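Local coordinates for protein AtGH3.15 acyl acid amido synthetase (Arabidopsis thaliana, PDB 6E1Q) that joins amino acids such as glutamine to the auxin precursor indole-3-butyric acid and to the herbicide 2,4-DB, activating the acyl acid with ATP, at residues Q52-K55 against Q56-K59; N543-S547 against R548-V552; V561-E564 against E565-K568. One frame throughout, in Å; residues are numbered along the deposited sequence. Where two conformers were deposited one is given.

Overall arrangement
Contact 1 comes first in the chain and stands alone, in the N-terminal part of the GH3 family protein, where the loop after helix 43-49 runs into helix 55-61. Its centre is about 44 Å from that of contact 2 and about 48 Å from that of contact 3. Those two lie close together toward the C-terminus, with centres about 14 Å apart. Contact 2 ends helix 537-547, contact 3 starts helix 564-571, and the two meet where Phe-544 and Arg-548 pack on Asn-563 and Glu-565. Contacts 1 and 3 are helix starts capped by a side chain, while contact 2 is a helix end leading toward the ATP site.

Contact 1 of 3, residues Q52-K55 against Q56-K59; sequences QVDK and QNFK
Asp-54 takes hold of Asn-57 with both oxygens of its carboxylate. OD2 accepts the backbone N of Asn-57 at 2.7 Å in a nearly straight bond, with the donor standing above the carboxylate plane. OD1 takes the side-chain ND2 of Asn-57 on its syn side; the modelled separation is very short, so its exact length is doubtful. The amide and carboxylate planes are turned 77° apart, yet Asp-54 OD1 still lies close to the plane of the Asn-57 amide. This makes Asp-54 the N-cap of helix 55-61. With chi1 at 68°, its CG sits between the backbone N and the carbonyl carbon, which turns the carboxylate back over the first turn. The backbone supports the same turn: Phe-58 N donates to Asp-54 O at 3.2 Å, and Lys-59 N to Lys-55 O at 2.9 Å.

One turn apart, Lys-55 and Lys-59 run side by side in the same direction, with CG of Lys-55 4.2 Å from CG of Lys-59. Their ammonium groups end 5.9 Å apart, NZ of Lys-55 to NZ of Lys-59, among acids: Lys-55 forms a salt bridge with Asp-29, and Lys-59 with Asp-381 and Glu-358. Phe-58 packs on Leu-32 and Leu-36 of helix 24-38, joining the two helices.

The capping carboxylate faces the positive end of the helix dipole, which probably stabilises its charged form, while the two ammonium groups converge on a cluster of acids that would probably favour their charged forms.

Contact 2 of 3, residues N543-S547 against R548-V552; sequences NFFLS and RGSSV
Arg-548 doubles back and lies over a face of Phe-544. Its CD methylene makes a CH-pi contact, 3.6 Å from the ring centroid, and its guanidinium continues past CZ of Phe-544 with a plane only 15° from the ring's. The bend at chi3, 43°, is what turns the chain flat along the ring. NH1 has a weak, long ion pair with Glu-565.

The chain ends helix 537-547 in a Schellman motif. Gly-549, at a phi of 106°, is the C-prime residue. Ser-550 N reaches back to Phe-545 O at 3.1 Å, and Gly-549 N to Leu-546 O at 3.1 Å. Phe-545 O also accepts Arg-548 N at 2.9 Å, so two donors grip it from opposite faces of its plane. Ser-547 OG turns onto the helix and donates to Phe-544 O at 2.7 Å.

Past the glycine, Val-552 turns CG2 back onto CD2 of Leu-546, 4.0 Å away, the two side chains crossing at about a right angle. One water donates to both Leu-546 O, at a very short and so doubtful distance, and Ser-550 O, bridging the helix end to the loop that brings the side chain of Ser-551 to about 7 Å from that of the ATP-binding Ser-98.

Contact 3 of 3, residues V561-E564 against E565-K568; sequences VTNE and EALK
The amide of Asn-563 and the carboxylate of Glu-565 lie beside each other without stacking; the side chains cross obliquely, with their planes 24° apart. In the amide plane, on a lone pair of OD1, sits the backbone N of Ala-566 at 3.0 Å. Glu-565 N approaches the same oxygen from one side of that plane, giving a weak bond, bent to 123° at the hydrogen. Phe-544 comes up to OD1 from the other side, bringing its ring rim against the amide.

Asn-563 is therefore the N-cap of helix 564-571. Its CG stands anti to the backbone N, chi1 175°, which brings OD1 to two N-H groups of the first turn that have no earlier helical carbonyl to bind, one bond of normal geometry and one weak. The regular pattern starts at once behind it: Leu-567 N donates to Asn-563 O at 2.9 Å, and Lys-568 N to Glu-564 O at 3.0 Å.

An apolar cluster forms beside the cap. Val-561 pushes CG1 against CB of Ala-566, 3.5 Å away, and against CD2 of Leu-567 at 3.7 Å; the valine and leucine side chains slide past each other in opposite directions. The second branch of Leu-567, CD1, rests near Thr-562 O.

Val-561 bonds through its backbone to Ser-467 and touches Thr-466, which ties the approach to the helix onto strand 461-470. Leu-567 packs on Arg-468 of the same strand, while Ala-566 faces Leu-541 and Phe-544, so that the first turn of helix 564-571 lies between that strand and helix 537-547.

Contact 1 of 3, residues Q52-K55 against Q56-K59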
# COMPACT_ATOMS: atom_id res chain seq x y z
N GLN A 52 -28.70 -23.45 -6.83
CA GLN A 52 -29.45 -22.26 -6.46
C GLN A 52 -28.65 -21.01 -6.76
O GLN A 52 -27.42 -20.99 -6.62
CB GLN A 52 -29.81 -22.30 -4.97
CG GLN A 52 -30.48 -23.59 -4.51
CD GLN A 52 -31.96 -23.62 -4.82
OE1 GLN A 52 -32.38 -23.44 -5.96
NE2 GLN A 52 -32.77 -23.85 -3.79
N VAL A 53 -29.34 -19.96 -7.19
CA VAL A 53 -28.71 -18.67 -7.50
C VAL A 53 -29.32 -17.52 -6.72
O VAL A 53 -28.88 -16.38 -6.88
CB VAL A 53 -28.75 -18.37 -9.01
CG1 VAL A 53 -28.07 -19.48 -9.79
CG2 VAL A 53 -30.22 -18.20 -9.48
N ASP A 54 -30.32 -17.79 -5.88
CA ASP A 54 -31.01 -16.74 -5.15
C ASP A 54 -30.16 -16.26 -3.98
O ASP A 54 -29.29 -16.98 -3.47
CB ASP A 54 -32.35 -17.26 -4.63
CG ASP A 54 -32.17 -18.32 -3.56
OD1 ASP A 54 -31.87 -19.47 -3.92
OD2 ASP A 54 -32.31 -17.98 -2.37
N LYS A 55 -30.44 -15.04 -3.53
CA LYS A 55 -29.60 -14.43 -2.50
C LYS A 55 -29.74 -15.14 -1.16
O LYS A 55 -28.75 -15.31 -0.44
CB LYS A 55 -29.93 -12.94 -2.35
CG LYS A 55 -29.07 -12.27 -1.29
CD LYS A 55 -29.44 -10.82 -1.05
CE LYS A 55 -29.18 -9.96 -2.28
NZ LYS A 55 -29.07 -8.53 -1.90
N GLN A 56 -30.96 -15.57 -0.81
CA GLN A 56 -31.18 -16.11 0.52
C GLN A 56 -30.49 -17.46 0.70
O GLN A 56 -29.94 -17.74 1.77
CB GLN A 56 -32.68 -16.21 0.81
CG GLN A 56 -33.04 -15.85 2.25
CD GLN A 56 -32.18 -14.72 2.82
OE1 GLN A 56 -32.00 -13.67 2.19
NE2 GLN A 56 -31.63 -14.94 4.01
N ASN A 57 -30.53 -18.32 -0.32
CA ASN A 57 -29.75 -19.55 -0.25
C ASN A 57 -28.26 -19.26 -0.19
O ASN A 57 -27.51 -19.99 0.47
CB ASN A 57 -30.09 -20.45 -1.44
CG ASN A 57 -31.34 -21.26 -1.21
OD1 ASN A 57 -31.49 -21.91 -0.17
ND2 ASN A 57 -32.26 -21.24 -2.18
N PHE A 58 -27.81 -18.21 -0.88
CA PHE A 58 -26.42 -17.79 -0.80
C PHE A 58 -26.05 -17.47 0.65
O PHE A 58 -25.09 -18.02 1.19
CB PHE A 58 -26.22 -16.58 -1.73
CG PHE A 58 -24.86 -15.93 -1.63
CD1 PHE A 58 -23.80 -16.37 -2.40
CD2 PHE A 58 -24.67 -14.82 -0.82
CE1 PHE A 58 -22.57 -15.76 -2.33
CE2 PHE A 58 -23.44 -14.20 -0.74
CZ PHE A 58 -22.39 -14.66 -1.52
N LYS A 59 -26.85 -16.62 1.31
CA LYS A 59 -26.52 -16.18 2.66
C LYS A 59 -26.58 -17.32 3.66
O LYS A 59 -25.78 -17.36 4.60
CB LYS A 59 -27.47 -15.05 3.09
CG LYS A 59 -27.37 -13.77 2.23
CD LYS A 59 -26.89 -12.57 3.05
CE LYS A 59 -26.90 -11.27 2.25
NZ LYS A 59 -26.00 -10.21 2.84

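Contact 2 of 3, residues N543-S547 against R548-V552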
# COMPACT_ATOMS: atom_id res chain seq x y z
N ASN A 543 16.91 -3.97 4.00
CA ASN A 543 17.81 -4.77 3.16
C ASN A 543 17.96 -6.18 3.71
O ASN A 543 18.19 -7.14 2.95
CB ASN A 543 19.17 -4.09 3.04
CG ASN A 543 19.12 -2.84 2.17
OD1 ASN A 543 18.30 -2.74 1.26
ND2 ASN A 543 20.02 -1.90 2.43
N PHE A 544 17.82 -6.32 5.03
CA PHE A 544 17.83 -7.65 5.63
C PHE A 544 16.68 -8.49 5.10
O PHE A 544 16.88 -9.64 4.68
CB PHE A 544 17.75 -7.50 7.16
CG PHE A 544 17.53 -8.80 7.86
CD1 PHE A 544 18.58 -9.68 8.06
CD2 PHE A 544 16.26 -9.15 8.30
CE1 PHE A 544 18.37 -10.89 8.70
CE2 PHE A 544 16.04 -10.36 8.94
CZ PHE A 544 17.10 -11.23 9.14
N PHE A 545 15.46 -7.93 5.09
CA PHE A 545 14.31 -8.69 4.59
C PHE A 545 14.41 -8.92 3.08
O PHE A 545 14.04 -10.01 2.59
CB PHE A 545 13.01 -7.99 4.97
CG PHE A 545 12.71 -8.04 6.44
CD1 PHE A 545 12.48 -9.26 7.08
CD2 PHE A 545 12.66 -6.88 7.20
CE1 PHE A 545 12.21 -9.31 8.46
CE2 PHE A 545 12.38 -6.92 8.57
CZ PHE A 545 12.17 -8.14 9.20
N LEU A 546 14.91 -7.94 2.33
CA LEU A 546 15.03 -8.08 0.87
C LEU A 546 15.97 -9.22 0.51
O LEU A 546 15.69 -10.01 -0.41
CB LEU A 546 15.55 -6.77 0.26
CG LEU A 546 14.69 -5.51 0.39
CD1 LEU A 546 15.29 -4.41 -0.48
CD2 LEU A 546 13.26 -5.79 -0.01
N SER A 547 17.11 -9.29 1.20
CA SER A 547 18.05 -10.39 1.01
C SER A 547 17.44 -11.75 1.32
O SER A 547 17.98 -12.78 0.89
CB SER A 547 19.26 -10.12 1.89
OG SER A 547 18.98 -10.61 3.20
N ARG A 548 16.32 -11.79 2.05
CA ARG A 548 15.67 -13.05 2.37
C ARG A 548 14.41 -13.29 1.55
O ARG A 548 13.62 -14.17 1.89
CB ARG A 548 15.38 -13.13 3.89
CG ARG A 548 16.63 -12.84 4.68
CD ARG A 548 16.43 -12.63 6.17
NE ARG A 548 15.52 -13.59 6.78
CZ ARG A 548 15.92 -14.61 7.55
NH1 ARG A 548 17.23 -14.85 7.73
NH2 ARG A 548 15.03 -15.43 8.09
N GLY A 549 14.22 -12.55 0.46
CA GLY A 549 13.16 -12.83 -0.49
C GLY A 549 11.98 -11.88 -0.45
O GLY A 549 11.06 -12.04 -1.27
N SER A 550 11.95 -10.91 0.46
CA SER A 550 10.86 -9.94 0.45
C SER A 550 10.81 -9.18 -0.87
O SER A 550 11.85 -8.82 -1.44
CB SER A 550 11.00 -8.93 1.60
OG SER A 550 10.79 -9.57 2.84
N SER A 551 9.60 -8.94 -1.35
CA SER A 551 9.41 -8.16 -2.56
C SER A 551 9.81 -6.70 -2.30
O SER A 551 9.41 -6.10 -1.31
CB SER A 551 7.94 -8.28 -3.01
OG SER A 551 7.50 -7.15 -3.75
N VAL A 552 10.65 -6.15 -3.19
CA VAL A 552 11.10 -4.77 -3.02
C VAL A 552 9.93 -3.79 -3.11
O VAL A 552 9.77 -2.88 -2.28
CB VAL A 552 12.17 -4.43 -4.06
CG1 VAL A 552 12.66 -3.00 -3.85
CG2 VAL A 552 13.31 -5.44 -4.02
O HOH W 1 14.45 -9.38 -2.44

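Contact 3 of 3, residues V561-E564 against E565-K568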
# COMPACT_ATOMS: atom_id res chain seq x y z
N VAL A 561 8.72 -6.74 15.17
CA VAL A 561 9.68 -7.70 14.64
C VAL A 561 9.86 -8.82 15.66
O VAL A 561 10.00 -8.55 16.86
CB VAL A 561 11.03 -7.03 14.33
CG1 VAL A 561 12.01 -8.06 13.89
CG2 VAL A 561 10.86 -5.98 13.24
N THR A 562 9.83 -10.07 15.19
CA THR A 562 10.16 -11.24 16.00
C THR A 562 11.39 -11.99 15.51
O THR A 562 12.01 -12.69 16.32
CB THR A 562 9.01 -12.24 16.05
OG1 THR A 562 8.46 -12.43 14.74
CG2 THR A 562 7.91 -11.76 17.01
N ASN A 563 11.74 -11.87 14.23
CA ASN A 563 12.89 -12.61 13.71
C ASN A 563 14.17 -12.16 14.40
O ASN A 563 14.46 -10.97 14.49
CB ASN A 563 13.00 -12.40 12.20
CG ASN A 563 14.24 -13.05 11.63
OD1 ASN A 563 15.34 -12.50 11.72
ND2 ASN A 563 14.07 -14.24 11.04
N GLU A 564 14.94 -13.14 14.87
CA GLU A 564 16.08 -12.85 15.73
C GLU A 564 17.19 -12.12 14.99
O GLU A 564 17.92 -11.33 15.60
CB GLU A 564 16.62 -14.15 16.34
CG GLU A 564 15.79 -14.70 17.51
CD GLU A 564 15.65 -13.72 18.67
OE1 GLU A 564 14.66 -13.82 19.43
OE2 GLU A 564 16.52 -12.84 18.82
N GLU A 565 17.36 -12.37 13.69
CA GLU A 565 18.39 -11.64 12.95
C GLU A 565 17.98 -10.19 12.70
O GLU A 565 18.82 -9.29 12.71
CB GLU A 565 18.72 -12.35 11.64
CG GLU A 565 19.56 -13.63 11.76
CD GLU A 565 18.96 -14.79 10.98
OE1 GLU A 565 17.83 -15.21 11.30
OE2 GLU A 565 19.61 -15.26 10.02
N ALA A 566 16.68 -9.93 12.52
CA ALA A 566 16.26 -8.54 12.40
C ALA A 566 16.36 -7.82 13.75
O ALA A 566 16.77 -6.65 13.81
CB ALA A 566 14.85 -8.48 11.83
N LEU A 567 16.00 -8.51 14.84
CA LEU A 567 16.12 -7.92 16.17
C LEU A 567 17.56 -7.57 16.48
O LEU A 567 17.86 -6.51 17.03
CB LEU A 567 15.59 -8.88 17.23
CG LEU A 567 14.08 -9.08 17.22
CD1 LEU A 567 13.69 -10.00 18.36
CD2 LEU A 567 13.41 -7.73 17.32
N LYS A 568 18.48 -8.48 16.15
CA LYS A 568 19.89 -8.18 16.36
C LYS A 568 20.34 -6.99 15.53
O LYS A 568 21.21 -6.22 15.94
CB LYS A 568 20.71 -9.44 16.06
CG LYS A 568 22.21 -9.29 16.21
CD LYS A 568 22.91 -10.63 16.03
CE LYS A 568 24.03 -10.57 15.00
NZ LYS A 568 24.83 -9.29 15.01